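Uncharacterized protein (Cricetid herpesvirus 2, PDB 4ZKQ) binds chemokines as a decoy receptor of a rodent gammaherpesvirus, probably keeping them from their cellular receptors. Local coordinates at residues C81-G86 / S321-C326; G92-P97 / P119-V124; V102-L107 / M132-F137; H219-Y222 / M228-G231; D298-A303 / L352-S357. One frame throughout, in Å; residues are numbered along the deposited sequence.

Contact 1: C81-G86 / S321-C326; sequences CPACLG and SAYESC
A single water joins the carbonyl of Ala-83 to the hydroxyl of Ser-321. It donates to Ala-83 O over 2.8 Å, and it also bonds Ser-321 OG. Ser-321 is poorly ordered, so the bridge is probably flexible. The main packing is a Cys sulfur-aromatic contact between a disulfide-closed turn and Tyr-323. Residues 81-84 form a type I beta turn, with Cys-84 N bonded to Cys-81 O. The Cys-81 to Cys-84 disulfide ties the same two ends together. Both sulfurs approach the Tyr-323 ring obliquely. Cys-84 SG lies 4.5 Å from the centroid of the Tyr-323 ring, 31° off its normal, and is nearest to Tyr-323 CB and CG. Cys-81 SG meets Tyr-323 CD1 at 4.2 Å. A chi1 of -67° in Tyr-323 sends the ring across to the turn. Trp-313 of strand 308-315 touches both Tyr-323 and Cys-81. Cys-81 N is held by Glu-144 OE2. The turn leads into strand 85-94, which pairs with strand 132-143. Tyr-323 leads into strand 324-330, which pairs with strand 308-315 in a different sheet. The contact thus joins two separate sheets through side chains and one water. At the far end of the ring, the methyl carbon Ala-83 CB sits 3.2 Å from Tyr-323 OH.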
# COMPACT_ATOMS: atom_id res chain seq x y z
N CYS A 81 7.32 -2.48 0.18
CA CYS A 81 8.50 -1.93 -0.47
C CYS A 81 8.39 -0.41 -0.58
O CYS A 81 7.88 0.10 -1.57
CB CYS A 81 8.69 -2.53 -1.86
SG CYS A 81 10.19 -1.95 -2.68
N PRO A 82 8.88 0.32 0.43
CA PRO A 82 8.71 1.78 0.48
C PRO A 82 9.18 2.53 -0.76
O PRO A 82 8.53 3.50 -1.15
CB PRO A 82 9.55 2.18 1.70
CG PRO A 82 9.48 0.98 2.59
CD PRO A 82 9.48 -0.21 1.67
N ALA A 83 10.26 2.08 -1.40
CA ALA A 83 10.86 2.82 -2.51
C ALA A 83 10.36 2.35 -3.88
O ALA A 83 10.57 3.04 -4.88
CB ALA A 83 12.37 2.71 -2.45
N CYS A 84 9.70 1.20 -3.93
CA CYS A 84 9.20 0.64 -5.19
C CYS A 84 8.15 1.56 -5.83
O CYS A 84 7.26 2.06 -5.15
CB CYS A 84 8.58 -0.74 -4.97
SG CYS A 84 9.77 -2.09 -4.66
N LEU A 85 8.27 1.78 -7.13
CA LEU A 85 7.26 2.54 -7.86
C LEU A 85 6.05 1.66 -8.19
O LEU A 85 6.19 0.47 -8.45
CB LEU A 85 7.83 3.10 -9.15
CG LEU A 85 8.79 4.29 -9.00
CD1 LEU A 85 9.35 4.66 -10.36
CD2 LEU A 85 8.08 5.47 -8.37
N GLY A 86 4.88 2.28 -8.18
CA GLY A 86 3.65 1.60 -8.54
C GLY A 86 2.70 2.57 -9.20
O GLY A 86 2.94 3.78 -9.20
N SER A 321 18.42 2.16 -7.65
CA SER A 321 17.00 1.85 -7.50
C SER A 321 16.52 0.80 -8.50
O SER A 321 15.51 1.00 -9.18
CB SER A 321 16.17 3.13 -7.66
OG SER A 321 14.78 2.84 -7.67
N ALA A 322 17.25 -0.31 -8.59
CA ALA A 322 16.79 -1.43 -9.41
C ALA A 322 16.20 -2.51 -8.51
O ALA A 322 16.93 -3.30 -7.91
CB ALA A 322 17.93 -1.98 -10.24
N TYR A 323 14.87 -2.54 -8.43
CA TYR A 323 14.17 -3.47 -7.56
C TYR A 323 13.58 -4.63 -8.34
O TYR A 323 13.00 -4.43 -9.40
CB TYR A 323 13.06 -2.74 -6.79
CG TYR A 323 13.58 -1.74 -5.78
CD1 TYR A 323 13.93 -2.13 -4.50
CD2 TYR A 323 13.74 -0.40 -6.12
CE1 TYR A 323 14.41 -1.22 -3.58
CE2 TYR A 323 14.22 0.51 -5.21
CZ TYR A 323 14.55 0.10 -3.94
OH TYR A 323 15.03 1.01 -3.03
N GLU A 324 13.76 -5.83 -7.81
CA GLU A 324 13.08 -7.02 -8.33
C GLU A 324 11.93 -7.33 -7.39
O GLU A 324 12.12 -7.30 -6.18
CB GLU A 324 14.04 -8.22 -8.41
CG GLU A 324 15.36 -7.96 -9.13
CD GLU A 324 15.26 -8.08 -10.64
OE1 GLU A 324 14.23 -8.57 -11.15
OE2 GLU A 324 16.23 -7.70 -11.32
N SER A 325 10.75 -7.61 -7.93
CA SER A 325 9.59 -7.91 -7.09
C SER A 325 8.65 -8.91 -7.75
O SER A 325 8.41 -8.85 -8.96
CB SER A 325 8.82 -6.63 -6.76
OG SER A 325 7.77 -6.88 -5.86
N CYS A 326 8.13 -9.83 -6.95
CA CYS A 326 7.14 -10.80 -7.38
C CYS A 326 6.10 -10.95 -6.28
O CYS A 326 6.37 -10.61 -5.12
CB CYS A 326 7.80 -12.16 -7.68
SG CYS A 326 9.20 -12.04 -8.81
O HOH W 1 12.02 2.77 -7.31

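Contact 2: G92-P97 / P119-V124; sequences GKWECP and PQFVTV
The Trp-94 side chain leaves its strand with CG opposite its own N (chi1 -178°), while Phe-121 turns CG away from its carbonyl carbon (chi1 -82°). These torsions bring the two rings together as a T-shaped (edge-to-face) aromatic pair. The planes stand at 89°. The centroids of the Trp-94 five-membered ring and the Phe-121 ring are 5.4 Å apart. Phe-121 supplies the edge and Trp-94 the face. One atom, Phe-121 CE2, does the touching. It hangs 3.7 Å above the indole plane of Trp-94, offset toward the rim. The pair joins strand 85-94 to edge strand 117-125 across strand 132-143, which lies between them in the same sheet. The rings therefore meet over the middle strand, where Phe-121 also packs on Arg-134. Glu-104, from a loop, touches both rings. Lys-93, whose CB points away from segment 119-124, forms a local salt bridge with Glu-95, with Lys-93 NZ 2.7 Å from Glu-95 OE1. Just beyond the strand, Cys-96 is disulfide-bonded to Cys-160, and Trp-94 packs on Cys-160 as well. The approach of Phe-121 CE2 is shared between Trp-94 CG and Trp-94 CB, each 3.8 Å away.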
# COMPACT_ATOMS: atom_id res chain seq x y z
N GLY A 92 -13.72 7.17 -6.83
CA GLY A 92 -14.62 7.62 -5.79
C GLY A 92 -16.05 7.67 -6.25
O GLY A 92 -16.33 7.89 -7.43
N LYS A 93 -16.97 7.44 -5.32
CA LYS A 93 -18.39 7.53 -5.61
C LYS A 93 -18.91 8.91 -5.22
O LYS A 93 -18.72 9.36 -4.09
CB LYS A 93 -19.17 6.45 -4.87
CG LYS A 93 -20.66 6.61 -5.02
CD LYS A 93 -21.38 5.28 -5.02
CE LYS A 93 -22.87 5.47 -5.14
NZ LYS A 93 -23.43 6.23 -3.99
N TRP A 94 -19.55 9.57 -6.18
CA TRP A 94 -20.06 10.93 -6.02
C TRP A 94 -21.58 10.91 -5.96
O TRP A 94 -22.24 10.46 -6.89
CB TRP A 94 -19.59 11.82 -7.16
CG TRP A 94 -20.02 13.25 -7.04
CD1 TRP A 94 -21.11 13.83 -7.62
CD2 TRP A 94 -19.37 14.28 -6.29
NE1 TRP A 94 -21.18 15.16 -7.28
CE2 TRP A 94 -20.12 15.46 -6.47
CE3 TRP A 94 -18.22 14.32 -5.50
CZ2 TRP A 94 -19.76 16.67 -5.87
CZ3 TRP A 94 -17.86 15.52 -4.91
CH2 TRP A 94 -18.63 16.68 -5.10
N GLU A 95 -22.14 11.38 -4.85
CA GLU A 95 -23.59 11.47 -4.73
C GLU A 95 -23.93 12.46 -3.63
O GLU A 95 -23.80 12.17 -2.45
CB GLU A 95 -24.21 10.10 -4.43
CG GLU A 95 -25.73 10.10 -4.42
CD GLU A 95 -26.33 8.70 -4.50
OE1 GLU A 95 -25.57 7.72 -4.62
OE2 GLU A 95 -27.58 8.59 -4.46
N CYS A 96 -24.31 13.66 -4.05
CA CYS A 96 -24.64 14.74 -3.13
C CYS A 96 -26.06 14.58 -2.60
O CYS A 96 -26.98 14.34 -3.38
CB CYS A 96 -24.49 16.09 -3.82
SG CYS A 96 -22.80 16.63 -4.07
N PRO A 97 -26.24 14.71 -1.27
CA PRO A 97 -27.61 14.84 -0.75
C PRO A 97 -28.41 15.92 -1.47
O PRO A 97 -27.83 16.81 -2.10
CB PRO A 97 -27.39 15.21 0.72
CG PRO A 97 -26.08 14.60 1.07
CD PRO A 97 -25.25 14.55 -0.19
N PRO A 119 -11.18 15.69 -11.11
CA PRO A 119 -11.02 14.33 -11.65
C PRO A 119 -12.00 14.05 -12.77
O PRO A 119 -12.99 14.76 -12.91
CB PRO A 119 -11.29 13.42 -10.44
CG PRO A 119 -12.15 14.23 -9.54
CD PRO A 119 -11.71 15.66 -9.73
N GLN A 120 -11.70 13.04 -13.56
CA GLN A 120 -12.57 12.66 -14.65
C GLN A 120 -13.79 11.93 -14.09
O GLN A 120 -13.64 11.03 -13.26
CB GLN A 120 -11.82 11.78 -15.64
CG GLN A 120 -12.61 11.41 -16.86
CD GLN A 120 -11.76 10.72 -17.89
OE1 GLN A 120 -10.53 10.76 -17.84
NE2 GLN A 120 -12.41 10.06 -18.84
N PHE A 121 -14.98 12.34 -14.52
CA PHE A 121 -16.22 11.72 -14.06
C PHE A 121 -16.81 10.79 -15.11
O PHE A 121 -16.70 11.04 -16.31
CB PHE A 121 -17.26 12.78 -13.69
CG PHE A 121 -17.08 13.36 -12.32
CD1 PHE A 121 -16.08 14.28 -12.08
CD2 PHE A 121 -17.91 13.00 -11.28
CE1 PHE A 121 -15.91 14.83 -10.82
CE2 PHE A 121 -17.75 13.53 -10.02
CZ PHE A 121 -16.74 14.45 -9.79
N VAL A 122 -17.43 9.71 -14.64
CA VAL A 122 -18.14 8.78 -15.51
C VAL A 122 -19.42 8.33 -14.83
O VAL A 122 -19.56 8.46 -13.61
CB VAL A 122 -17.30 7.53 -15.85
CG1 VAL A 122 -16.14 7.90 -16.75
CG2 VAL A 122 -16.80 6.85 -14.58
N THR A 123 -20.34 7.80 -15.62
CA THR A 123 -21.50 7.11 -15.09
C THR A 123 -21.39 5.66 -15.49
O THR A 123 -21.08 5.36 -16.65
CB THR A 123 -22.82 7.71 -15.61
OG1 THR A 123 -22.88 9.10 -15.26
CG2 THR A 123 -24.02 6.99 -15.00
N VAL A 124 -21.60 4.76 -14.54
CA VAL A 124 -21.58 3.33 -14.82
C VAL A 124 -22.85 2.68 -14.26
O VAL A 124 -23.48 3.23 -13.36
CB VAL A 124 -20.35 2.62 -14.21
CG1 VAL A 124 -19.05 3.17 -14.81
CG2 VAL A 124 -20.34 2.77 -12.70

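Contact 3: V102-L107 / M132-F137; sequences VNESDL and MQRLFF
Glu-104 reaches from a short 3-10 turn to Arg-134 on strand 132-143. Its CB points toward the strand, and the chain runs on extended beyond CG to the carboxylate. Its CD lies at the edge of the Arg-134 guanidinium, in plane. Its two oxygens then each take one N-H. OE2 of Glu-104 receives Arg-134 NE; the modelled 2.5 Å is unusually short, and its exact length is doubtful. OE1 of Glu-104 receives Arg-134 NH2 at 2.8 Å, through its syn lone pair. Both bonds are nearly straight. The result is a bidentate, side-on salt bridge with carboxylate and guanidinium planes only 20° apart. Two bonds fix the rotation of both groups. Arg-134 bends at chi2 (70°), which turns its NE and NH2 edge to the acid. The third nitrogen, NH1, bonds Thr-123 OG1. Nearby, Leu-107 CD2 sits over the centre of the Phe-136 ring in a CH-pi contact, 3.5 Å from the centroid. The turn itself is held by Asp-106, whose OD2 accepts from Asn-103 N. Asn-103 is a known N-glycosylation site, though its sugar is absent here. The 102-107 loop follows strand 85-94 and precedes strand 108-111. It lies over strand 132-143, which runs between strands 85-94 and 117-125, while Phe-136 also packs on Leu-150 of strand 147-152.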
# COMPACT_ATOMS: atom_id res chain seq x y z
N VAL A 102 -23.36 21.26 -4.27
CA VAL A 102 -21.96 21.19 -4.66
C VAL A 102 -21.88 20.56 -6.04
O VAL A 102 -22.52 19.54 -6.30
CB VAL A 102 -21.12 20.40 -3.64
CG1 VAL A 102 -19.68 20.25 -4.12
CG2 VAL A 102 -21.15 21.08 -2.29
N ASN A 103 -21.12 21.19 -6.92
CA ASN A 103 -20.96 20.70 -8.29
C ASN A 103 -19.78 19.75 -8.37
O ASN A 103 -18.84 19.85 -7.58
CB ASN A 103 -20.77 21.87 -9.26
CG ASN A 103 -21.97 22.80 -9.32
OD1 ASN A 103 -23.11 22.34 -9.43
ND2 ASN A 103 -21.73 24.10 -9.23
N GLU A 104 -19.83 18.83 -9.33
CA GLU A 104 -18.72 17.92 -9.58
C GLU A 104 -17.42 18.69 -9.79
O GLU A 104 -16.34 18.22 -9.41
CB GLU A 104 -19.02 17.04 -10.81
CG GLU A 104 -20.21 16.12 -10.63
CD GLU A 104 -20.51 15.28 -11.85
OE1 GLU A 104 -19.99 15.57 -12.95
OE2 GLU A 104 -21.28 14.30 -11.71
N SER A 105 -17.53 19.88 -10.37
CA SER A 105 -16.36 20.70 -10.68
C SER A 105 -15.73 21.33 -9.44
O SER A 105 -14.64 21.88 -9.51
CB SER A 105 -16.75 21.80 -11.66
OG SER A 105 -17.21 21.24 -12.88
N ASP A 106 -16.43 21.26 -8.31
CA ASP A 106 -15.88 21.77 -7.06
C ASP A 106 -14.91 20.79 -6.41
O ASP A 106 -14.18 21.15 -5.48
CB ASP A 106 -17.02 22.08 -6.08
CG ASP A 106 -17.83 23.28 -6.50
OD1 ASP A 106 -17.24 24.28 -6.96
OD2 ASP A 106 -19.07 23.23 -6.37
N LEU A 107 -14.91 19.54 -6.88
CA LEU A 107 -13.99 18.53 -6.37
C LEU A 107 -12.67 18.55 -7.12
O LEU A 107 -12.66 18.50 -8.35
CB LEU A 107 -14.62 17.13 -6.49
CG LEU A 107 -13.72 15.93 -6.20
CD1 LEU A 107 -13.34 15.86 -4.72
CD2 LEU A 107 -14.40 14.64 -6.66
N MET A 132 -27.69 3.13 -11.41
CA MET A 132 -26.67 3.99 -11.99
C MET A 132 -25.78 4.55 -10.89
O MET A 132 -26.23 4.74 -9.76
CB MET A 132 -27.30 5.13 -12.79
CG MET A 132 -28.10 4.68 -14.01
SD MET A 132 -27.09 3.81 -15.22
CE MET A 132 -27.84 2.20 -15.15
N GLN A 133 -24.52 4.80 -11.22
CA GLN A 133 -23.58 5.38 -10.26
C GLN A 133 -22.69 6.41 -10.92
O GLN A 133 -22.19 6.21 -12.02
CB GLN A 133 -22.72 4.29 -9.62
CG GLN A 133 -23.51 3.25 -8.86
CD GLN A 133 -22.61 2.26 -8.14
OE1 GLN A 133 -21.55 1.89 -8.65
NE2 GLN A 133 -23.02 1.84 -6.95
N ARG A 134 -22.49 7.52 -10.22
CA ARG A 134 -21.58 8.56 -10.65
C ARG A 134 -20.24 8.37 -9.95
O ARG A 134 -20.16 8.42 -8.71
CB ARG A 134 -22.17 9.94 -10.34
CG ARG A 134 -21.49 11.09 -11.04
CD ARG A 134 -21.78 11.09 -12.54
NE ARG A 134 -21.27 12.30 -13.17
CZ ARG A 134 -20.93 12.41 -14.45
NH1 ARG A 134 -21.03 11.37 -15.27
NH2 ARG A 134 -20.48 13.57 -14.90
N LEU A 135 -19.18 8.14 -10.73
CA LEU A 135 -17.85 7.92 -10.18
C LEU A 135 -16.86 8.96 -10.70
O LEU A 135 -17.01 9.47 -11.81
CB LEU A 135 -17.33 6.54 -10.55
CG LEU A 135 -18.18 5.33 -10.16
CD1 LEU A 135 -17.54 4.06 -10.68
CD2 LEU A 135 -18.36 5.26 -8.66
N PHE A 136 -15.84 9.27 -9.89
CA PHE A 136 -14.72 10.06 -10.36
C PHE A 136 -13.43 9.25 -10.21
O PHE A 136 -13.34 8.38 -9.35
CB PHE A 136 -14.61 11.40 -9.61
CG PHE A 136 -14.38 11.27 -8.13
CD1 PHE A 136 -13.10 11.19 -7.61
CD2 PHE A 136 -15.45 11.29 -7.24
CE1 PHE A 136 -12.89 11.09 -6.24
CE2 PHE A 136 -15.25 11.18 -5.88
CZ PHE A 136 -13.97 11.09 -5.38
N PHE A 137 -12.45 9.51 -11.06
CA PHE A 137 -11.18 8.80 -10.95
C PHE A 137 -9.96 9.60 -11.39
O PHE A 137 -10.07 10.61 -12.10
CB PHE A 137 -11.24 7.48 -11.74
CG PHE A 137 -11.32 7.67 -13.23
CD1 PHE A 137 -12.54 7.79 -13.87
CD2 PHE A 137 -10.16 7.69 -14.00
CE1 PHE A 137 -12.61 7.95 -15.24
CE2 PHE A 137 -10.23 7.85 -15.38
CZ PHE A 137 -11.46 7.98 -16.00

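Contact 4: H219-Y222 / M228-G231; sequences HRLY and MTGG
His-219 lays its imidazole over the backbone of Gly-231, on the sheet face that also carries Leu-221 and Thr-229. The Gly-231 CA lies 4.0 Å from the centroid of the His-219 ring, a CH-pi contact over the face. A chi1 of 57° in His-219 tips the ring over the glycine strand. A bond from His-219 NE2 to Val-233 O holds the far end of the ring. Gly-231 has no side chain to compete for this space. The backbones form an antiparallel beta hairpin. His-219 and Gly-231 are a hydrogen-bonded pair, as are Leu-221 and Thr-229. Arg-220 and Gly-230 between them are a non-hydrogen-bonded pair, drawn in to 4.1 Å between their CA atoms. At the other end a classic beta bulge sets two residues, Met-228 and Thr-229, opposite Leu-221. Met-228 N bonds Leu-221 O at 2.7 Å. The bond from Thr-229 N to Leu-221 O is weak, at 3.3 Å. Leu-221 CB packs on Thr-229 CG2 at 3.7 Å, and Leu-221 CG meets Met-228 SD at 4.0 Å. Met-228 also packs on Met-273, Tyr-275 and Cys-278 from loops. The hairpin belongs to a mixed sheet, in which strand 206-223 pairs with both strand 226-231 and strand 388-395.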
# COMPACT_ATOMS: atom_id res chain seq x y z
N HIS A 219 1.33 -8.88 13.60
CA HIS A 219 2.49 -8.78 12.74
C HIS A 219 3.74 -9.22 13.47
O HIS A 219 3.88 -9.00 14.68
CB HIS A 219 2.66 -7.35 12.22
CG HIS A 219 2.77 -6.33 13.30
ND1 HIS A 219 3.99 -5.89 13.79
CD2 HIS A 219 1.82 -5.67 14.01
CE1 HIS A 219 3.78 -5.00 14.74
NE2 HIS A 219 2.48 -4.84 14.90
N ARG A 220 4.63 -9.88 12.74
CA ARG A 220 5.95 -10.25 13.24
C ARG A 220 6.97 -9.98 12.15
O ARG A 220 6.69 -10.15 10.96
CB ARG A 220 5.97 -11.73 13.66
CG ARG A 220 5.31 -11.96 14.99
CD ARG A 220 5.24 -13.42 15.36
NE ARG A 220 4.24 -14.14 14.57
CZ ARG A 220 3.82 -15.38 14.84
NH1 ARG A 220 4.31 -16.03 15.89
NH2 ARG A 220 2.91 -15.95 14.07
N LEU A 221 8.14 -9.53 12.57
CA LEU A 221 9.23 -9.25 11.65
C LEU A 221 10.45 -10.04 12.07
O LEU A 221 10.83 -10.03 13.25
CB LEU A 221 9.55 -7.75 11.62
CG LEU A 221 10.73 -7.35 10.74
CD1 LEU A 221 10.49 -7.74 9.28
CD2 LEU A 221 10.98 -5.86 10.85
N TYR A 222 11.04 -10.74 11.11
CA TYR A 222 12.21 -11.58 11.35
C TYR A 222 13.38 -11.18 10.47
O TYR A 222 13.21 -10.60 9.40
CB TYR A 222 11.90 -13.04 11.06
CG TYR A 222 10.74 -13.65 11.80
CD1 TYR A 222 9.43 -13.42 11.39
CD2 TYR A 222 10.95 -14.52 12.86
CE1 TYR A 222 8.37 -14.00 12.06
CE2 TYR A 222 9.90 -15.10 13.53
CZ TYR A 222 8.61 -14.84 13.12
OH TYR A 222 7.56 -15.42 13.79
N MET A 228 12.59 -10.05 15.28
CA MET A 228 13.02 -8.68 15.54
C MET A 228 11.95 -7.90 16.30
O MET A 228 12.24 -7.22 17.28
CB MET A 228 13.36 -7.99 14.23
CG MET A 228 14.38 -8.75 13.38
SD MET A 228 14.58 -8.07 11.72
CE MET A 228 15.20 -6.45 12.12
N THR A 229 10.70 -7.99 15.84
CA THR A 229 9.61 -7.28 16.50
C THR A 229 8.26 -7.90 16.14
O THR A 229 8.17 -8.71 15.22
CB THR A 229 9.60 -5.79 16.11
OG1 THR A 229 8.55 -5.12 16.82
CG2 THR A 229 9.40 -5.61 14.61
N GLY A 230 7.23 -7.52 16.88
CA GLY A 230 5.90 -8.05 16.67
C GLY A 230 4.86 -7.28 17.47
O GLY A 230 5.20 -6.41 18.26
N GLY A 231 3.59 -7.60 17.25
CA GLY A 231 2.51 -6.90 17.92
C GLY A 231 1.14 -7.24 17.38
O GLY A 231 1.02 -7.92 16.36

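Contact 5: D298-A303 / L352-S357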
# COMPACT_ATOMS: atom_id res chain seq x y z
N ASP A 298 3.09 -21.00 11.17
CA ASP A 298 1.72 -21.43 11.40
C ASP A 298 0.75 -20.53 10.66
O ASP A 298 -0.45 -20.55 10.92
CB ASP A 298 1.39 -21.43 12.90
CG ASP A 298 1.49 -20.04 13.51
OD1 ASP A 298 2.21 -19.19 12.95
OD2 ASP A 298 0.85 -19.81 14.56
N LEU A 299 1.27 -19.72 9.74
CA LEU A 299 0.47 -18.71 9.07
C LEU A 299 -0.73 -19.31 8.34
O LEU A 299 -1.82 -18.76 8.38
CB LEU A 299 1.34 -17.92 8.08
CG LEU A 299 0.59 -16.86 7.27
CD1 LEU A 299 0.13 -15.74 8.19
CD2 LEU A 299 1.47 -16.33 6.15
N PHE A 300 -0.53 -20.45 7.68
CA PHE A 300 -1.58 -21.02 6.86
C PHE A 300 -2.71 -21.62 7.69
O PHE A 300 -3.76 -21.96 7.15
CB PHE A 300 -1.00 -22.06 5.90
CG PHE A 300 -0.13 -21.46 4.84
CD1 PHE A 300 -0.67 -21.01 3.65
CD2 PHE A 300 1.23 -21.32 5.04
CE1 PHE A 300 0.12 -20.44 2.68
CE2 PHE A 300 2.03 -20.75 4.07
CZ PHE A 300 1.48 -20.32 2.89
N GLN A 301 -2.50 -21.72 9.00
CA GLN A 301 -3.53 -22.19 9.93
C GLN A 301 -4.40 -21.05 10.45
O GLN A 301 -5.43 -21.28 11.08
CB GLN A 301 -2.89 -22.94 11.10
CG GLN A 301 -1.90 -24.02 10.68
CD GLN A 301 -2.48 -24.97 9.64
OE1 GLN A 301 -1.81 -25.31 8.67
NE2 GLN A 301 -3.72 -25.40 9.86
N THR A 302 -3.98 -19.82 10.16
CA THR A 302 -4.70 -18.61 10.56
C THR A 302 -5.62 -18.09 9.47
O THR A 302 -6.42 -17.17 9.69
CB THR A 302 -3.73 -17.47 10.91
OG1 THR A 302 -3.33 -16.79 9.70
CG2 THR A 302 -2.51 -18.02 11.62
N ALA A 303 -5.48 -18.66 8.28
CA ALA A 303 -6.02 -18.05 7.08
C ALA A 303 -7.55 -18.03 7.02
O ALA A 303 -8.13 -17.27 6.23
CB ALA A 303 -5.46 -18.76 5.88
N LEU A 352 8.99 -19.62 -4.57
CA LEU A 352 8.39 -19.81 -3.26
C LEU A 352 7.61 -21.12 -3.28
O LEU A 352 6.80 -21.35 -4.18
CB LEU A 352 7.48 -18.63 -2.92
CG LEU A 352 6.93 -18.54 -1.50
CD1 LEU A 352 8.03 -18.25 -0.52
CD2 LEU A 352 5.86 -17.46 -1.43
N THR A 353 7.87 -21.97 -2.30
CA THR A 353 7.18 -23.25 -2.20
C THR A 353 6.83 -23.53 -0.75
O THR A 353 7.53 -23.08 0.16
CB THR A 353 8.04 -24.40 -2.76
OG1 THR A 353 9.28 -24.47 -2.05
CG2 THR A 353 8.33 -24.18 -4.23
N TYR A 354 5.74 -24.24 -0.55
CA TYR A 354 5.25 -24.57 0.78
C TYR A 354 5.05 -26.07 0.91
O TYR A 354 4.53 -26.71 0.00
CB TYR A 354 3.95 -23.84 1.06
CG TYR A 354 3.35 -24.14 2.41
CD1 TYR A 354 4.07 -23.89 3.57
CD2 TYR A 354 2.07 -24.65 2.53
CE1 TYR A 354 3.53 -24.15 4.80
CE2 TYR A 354 1.52 -24.92 3.76
CZ TYR A 354 2.26 -24.66 4.90
OH TYR A 354 1.73 -24.92 6.14
N HIS A 355 5.48 -26.61 2.05
CA HIS A 355 5.39 -28.03 2.33
C HIS A 355 4.40 -28.24 3.47
O HIS A 355 4.77 -28.13 4.64
CB HIS A 355 6.77 -28.59 2.67
CG HIS A 355 7.84 -28.17 1.71
ND1 HIS A 355 7.91 -28.66 0.42
CD2 HIS A 355 8.87 -27.31 1.85
CE1 HIS A 355 8.95 -28.12 -0.19
NE2 HIS A 355 9.54 -27.29 0.65
N PRO A 356 3.12 -28.51 3.13
CA PRO A 356 2.06 -28.54 4.15
C PRO A 356 2.34 -29.52 5.28
O PRO A 356 2.03 -29.22 6.43
CB PRO A 356 0.82 -28.98 3.36
CG PRO A 356 1.13 -28.65 1.94
CD PRO A 356 2.60 -28.83 1.79
N SER A 357 2.94 -30.66 4.95
CA SER A 357 3.22 -31.71 5.93
C SER A 357 4.09 -31.21 7.08
O SER A 357 3.82 -31.50 8.25
CB SER A 357 3.89 -32.90 5.25
OG SER A 357 4.90 -32.47 4.35
O HOH W 2 1.25 -22.82 8.32
O HOH W 3 -0.73 -26.09 6.08
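Phe-300 and Tyr-354 lie face to face, as an offset stack. Their centroids are 4.1 Å apart and the planes are inclined by 25°. The closest atoms are Phe-300 CD2 and Tyr-354 CZ, at 3.5 Å. The overlap is off-centre on both rings, and the two side chains run past each other in opposite directions. With chi1 at 179°, Tyr-354 swings its ring away from its own backbone N and out from strand 350-355 to the loop of residues 298-303. Pro-356 N lies over the opposite face of the Tyr-354 ring, toward the rim. Leu-338 touches both Phe-300 and Pro-356, and Val-308 of strand 308-315 packs on Phe-300. The loop is wound in a helix-like course. Leu-299 O accepts from both the N and the OG1 of Thr-302. Two waters then link the loop to the Tyr-354 hydroxyl. One accepts from Phe-300 N at 3.0 Å and also bonds Tyr-354 OH. The other donates to Gln-301 OE1 and lies 2.7 Å from Tyr-354 OH. The aromatic overlap is thus backed by water-mediated polar links, which give the hydroxyl of a buried tyrosine two water partners without a direct bond to the loop.

In the fold
Contacts 2 and 3 form one cluster, with centres 3 Å apart. They lie on one sheet: strand 132-143 of contact 3 runs between strands 85-94 and 117-125 of contact 2. Their segments alternate along the chain. Contacts 4 and 5 lie far from these, together on one side of the molecule's centre, 18 Å apart between centres and 41 to 44 Å from those of contacts 2 and 3. A weak, long ion pair between Arg-220 and Asp-298 links them. Contact 1 joins the sheet of contacts 2 and 3 to that of contact 4, and its loop encloses contacts 2, 3 and 4. Contact 5 crosses it in sequence. Contact 1 thus connects two beta-rich regions, about 12 Å from the centre of the molecule.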